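Local coordinates for 2-C-methyl-D-erythritol 2,4-cyclodiphosphate synthase (Thermus thermophilus, PDB 1IV3), which catalyses the conversion of 4-CDP-2-C-methyl-D-erythritol 2-phosphate to 2-C-methyl-D-erythritol 2,4-cyclodiphosphate with release of CMP in isoprenoid biosynthesis, at the interface of chains A and B. Numbering follows the deposited sequence. Chains: chain A/B, 2-C-methyl-D-erythritol 2,4-cyclodiphosphate synthase.

The interface of chains A and B. Residues chain A 5, 95, 97, 145, 147; chain B 3-5.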
ATOM      1  N   TYR A   5       2.920   8.194  -2.066  1.00 12.11           N
ATOM      2  CA  TYR A   5       2.339   6.867  -2.245  1.00  8.72           C
ATOM      3  C   TYR A   5       1.299   6.933  -3.342  1.00 11.07           C
ATOM      4  O   TYR A   5       0.486   7.855  -3.314  1.00 11.57           O
ATOM      5  CB  TYR A   5       1.732   6.418  -0.909  1.00  8.10           C
ATOM      6  CG  TYR A   5       1.118   5.045  -0.983  1.00 11.01           C
ATOM      7  CD1 TYR A   5       1.937   3.930  -1.139  1.00 10.25           C
ATOM      8  CD2 TYR A   5      -0.265   4.905  -0.890  1.00 15.69           C
ATOM      9  CE1 TYR A   5       1.355   2.670  -1.202  1.00 11.54           C
ATOM     10  CE2 TYR A   5      -0.843   3.645  -0.959  1.00 14.99           C
ATOM     11  CZ  TYR A   5      -0.021   2.552  -1.117  1.00 12.71           C
ATOM     12  OH  TYR A   5      -0.596   1.292  -1.182  1.00 21.15           O
ATOM     13  N   SER A  95       9.835   2.234  -5.138  1.00 10.50           N
ATOM     14  CA  SER A  95       9.618   0.842  -4.783  1.00  7.29           C
ATOM     15  C   SER A  95       8.171   0.520  -5.102  1.00 15.10           C
ATOM     16  O   SER A  95       7.300   1.213  -4.569  1.00 15.83           O
ATOM     17  CB  SER A  95       9.900   0.612  -3.293  1.00 12.19           C
ATOM     18  OG  SER A  95       9.714  -0.770  -2.993  1.00 15.69           O
ATOM     19  N   VAL A  97       4.953  -2.499  -6.389  1.00  9.42           N
ATOM     20  CA  VAL A  97       4.493  -3.862  -6.604  1.00  7.97           C
ATOM     21  C   VAL A  97       3.468  -3.870  -7.735  1.00 11.95           C
ATOM     22  O   VAL A  97       2.528  -3.077  -7.727  1.00 11.50           O
ATOM     23  CB  VAL A  97       3.799  -4.436  -5.361  1.00  9.90           C
ATOM     24  CG1 VAL A  97       3.393  -5.882  -5.544  1.00 10.82           C
ATOM     25  CG2 VAL A  97       4.729  -4.304  -4.147  1.00 12.89           C
ATOM     26  N   ARG A 145       1.023  -0.605  -6.869  1.00  8.30           N
ATOM     27  CA  ARG A 145       1.124   0.327  -5.743  1.00  7.08           C
ATOM     28  C   ARG A 145       2.583   0.712  -5.600  1.00  9.22           C
ATOM     29  O   ARG A 145       3.453  -0.162  -5.735  1.00 11.72           O
ATOM     30  CB  ARG A 145       0.566  -0.285  -4.456  1.00 14.51           C
ATOM     31  CG  ARG A 145      -0.868  -0.792  -4.628  1.00 14.19           C
ATOM     32  CD  ARG A 145      -1.459  -1.243  -3.290  1.00 19.65           C
ATOM     33  NE  ARG A 145      -2.905  -1.457  -3.467  1.00 23.33           N
ATOM     34  CZ  ARG A 145      -3.343  -2.632  -3.906  1.00 27.80           C
ATOM     35  NH1 ARG A 145      -2.464  -3.593  -4.156  1.00 19.45           N
ATOM     36  NH2 ARG A 145      -4.642  -2.823  -4.069  1.00 46.83           N
ATOM     37  N   VAL A 147       5.676   3.448  -3.744  1.00  9.34           N
ATOM     38  CA  VAL A 147       6.153   4.485  -2.809  1.00  8.52           C
ATOM     39  C   VAL A 147       7.378   5.138  -3.432  1.00  9.02           C
ATOM     40  O   VAL A 147       8.252   4.440  -3.983  1.00  9.73           O
ATOM     41  CB  VAL A 147       6.507   3.914  -1.425  1.00 11.91           C
ATOM     42  CG1 VAL A 147       6.824   4.978  -0.403  1.00 17.04           C
ATOM     43  CG2 VAL A 147       5.344   3.079  -0.887  1.00 12.31           C
TER
ATOM     44  N   ILE B   3      13.956   2.893   1.343  1.00 10.14           N
ATOM     45  CA  ILE B   3      12.601   2.442   1.633  1.00 10.19           C
ATOM     46  C   ILE B   3      12.327   1.235   0.745  1.00  9.47           C
ATOM     47  O   ILE B   3      12.874   1.116  -0.350  1.00  9.79           O
ATOM     48  CB  ILE B   3      11.567   3.549   1.389  1.00 14.11           C
ATOM     49  CG1 ILE B   3      10.207   3.296   2.032  1.00 19.15           C
ATOM     50  CG2 ILE B   3      11.388   3.827  -0.113  1.00 11.99           C
ATOM     51  CD1 ILE B   3       9.429   4.579   2.262  1.00 29.95           C
ATOM     52  N   GLY B   4      11.499   0.326   1.233  1.00  7.62           N
ATOM     53  CA  GLY B   4      11.037  -0.785   0.402  1.00  8.92           C
ATOM     54  C   GLY B   4       9.558  -1.030   0.720  1.00 12.14           C
ATOM     55  O   GLY B   4       9.083  -0.783   1.831  1.00  8.68           O
ATOM     56  N   TYR B   5       8.844  -1.525  -0.280  1.00 10.55           N
ATOM     57  CA  TYR B   5       7.413  -1.777  -0.213  1.00  8.04           C
ATOM     58  C   TYR B   5       7.131  -3.182  -0.722  1.00 11.30           C
ATOM     59  O   TYR B   5       7.608  -3.533  -1.812  1.00 10.59           O
ATOM     60  CB  TYR B   5       6.665  -0.733  -1.070  1.00  7.88           C
ATOM     61  CG  TYR B   5       5.162  -0.953  -0.996  1.00 10.59           C
ATOM     62  CD1 TYR B   5       4.462  -0.639   0.160  1.00 11.10           C
ATOM     63  CD2 TYR B   5       4.456  -1.468  -2.067  1.00 16.04           C
ATOM     64  CE1 TYR B   5       3.095  -0.836   0.247  1.00  9.69           C
ATOM     65  CE2 TYR B   5       3.087  -1.679  -1.996  1.00 14.39           C
ATOM     66  CZ  TYR B   5       2.426  -1.360  -0.830  1.00 12.19           C
ATOM     67  OH  TYR B   5       1.065  -1.541  -0.729  1.00 18.97           O
TER
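The hydroxyl OG of A:Ser95 accepts the backbone N-H of B:Tyr5, with 2.9 Å between OG and N and a bent angle of 137° at the hydrogen. Because OG stands anti to its own backbone N (chi1 -178°), it reaches across the subunit boundary to the start of strand 3-14 of chain B, where it also lies beside the CA of B:Gly4. This patch belongs to the subunit interface of the homotrimer: the B strand lies against a surface made by strands 3-14, 91-99 and 141-150 of chain A.

From that anchor the ring of B:Tyr5 runs in among A's side chains. A:Val147 brings its CG2 methyl over the CG and CD1 end of the ring, 4.0 Å from CD1. From the other side of the ring plane, A:Val97, crossing the tyrosine at about a right angle, brings CG2 to the CD2 edge, 3.5 Å from CD2. Along the same CD2/CE2 edge, but from the A:Val147 face, the CB of A:Arg145 comes within 3.8 Å of CE2, so the arginine meets the tyrosine through its aliphatic stem, and its CD carbon lies beside the phenol oxygen.

A:Tyr5 approaches from the Val147 side, its ring crossing the partner's at a steep angle and its CE1 corner facing CE1 and CZ of B:Tyr5. Their phenol oxygens, OH of A:Tyr5 and OH of B:Tyr5, are 3.3 Å apart, a weak hydrogen bond at most. An alanine in place of B:Tyr5 would keep the backbone link to A:Ser95 but is likely to leave a gap between A:Val97 and A:Val147 and deprive the A:Tyr5 hydroxyl of this partner.

At the N-terminal end of the B strand, B:Ile3 adds a smaller apolar contact. The two valine methyls of A:Val147 divide the work, CG2 serving the tyrosine while CG1 meets the CD1 methyl of B:Ile3 at 3.7 Å.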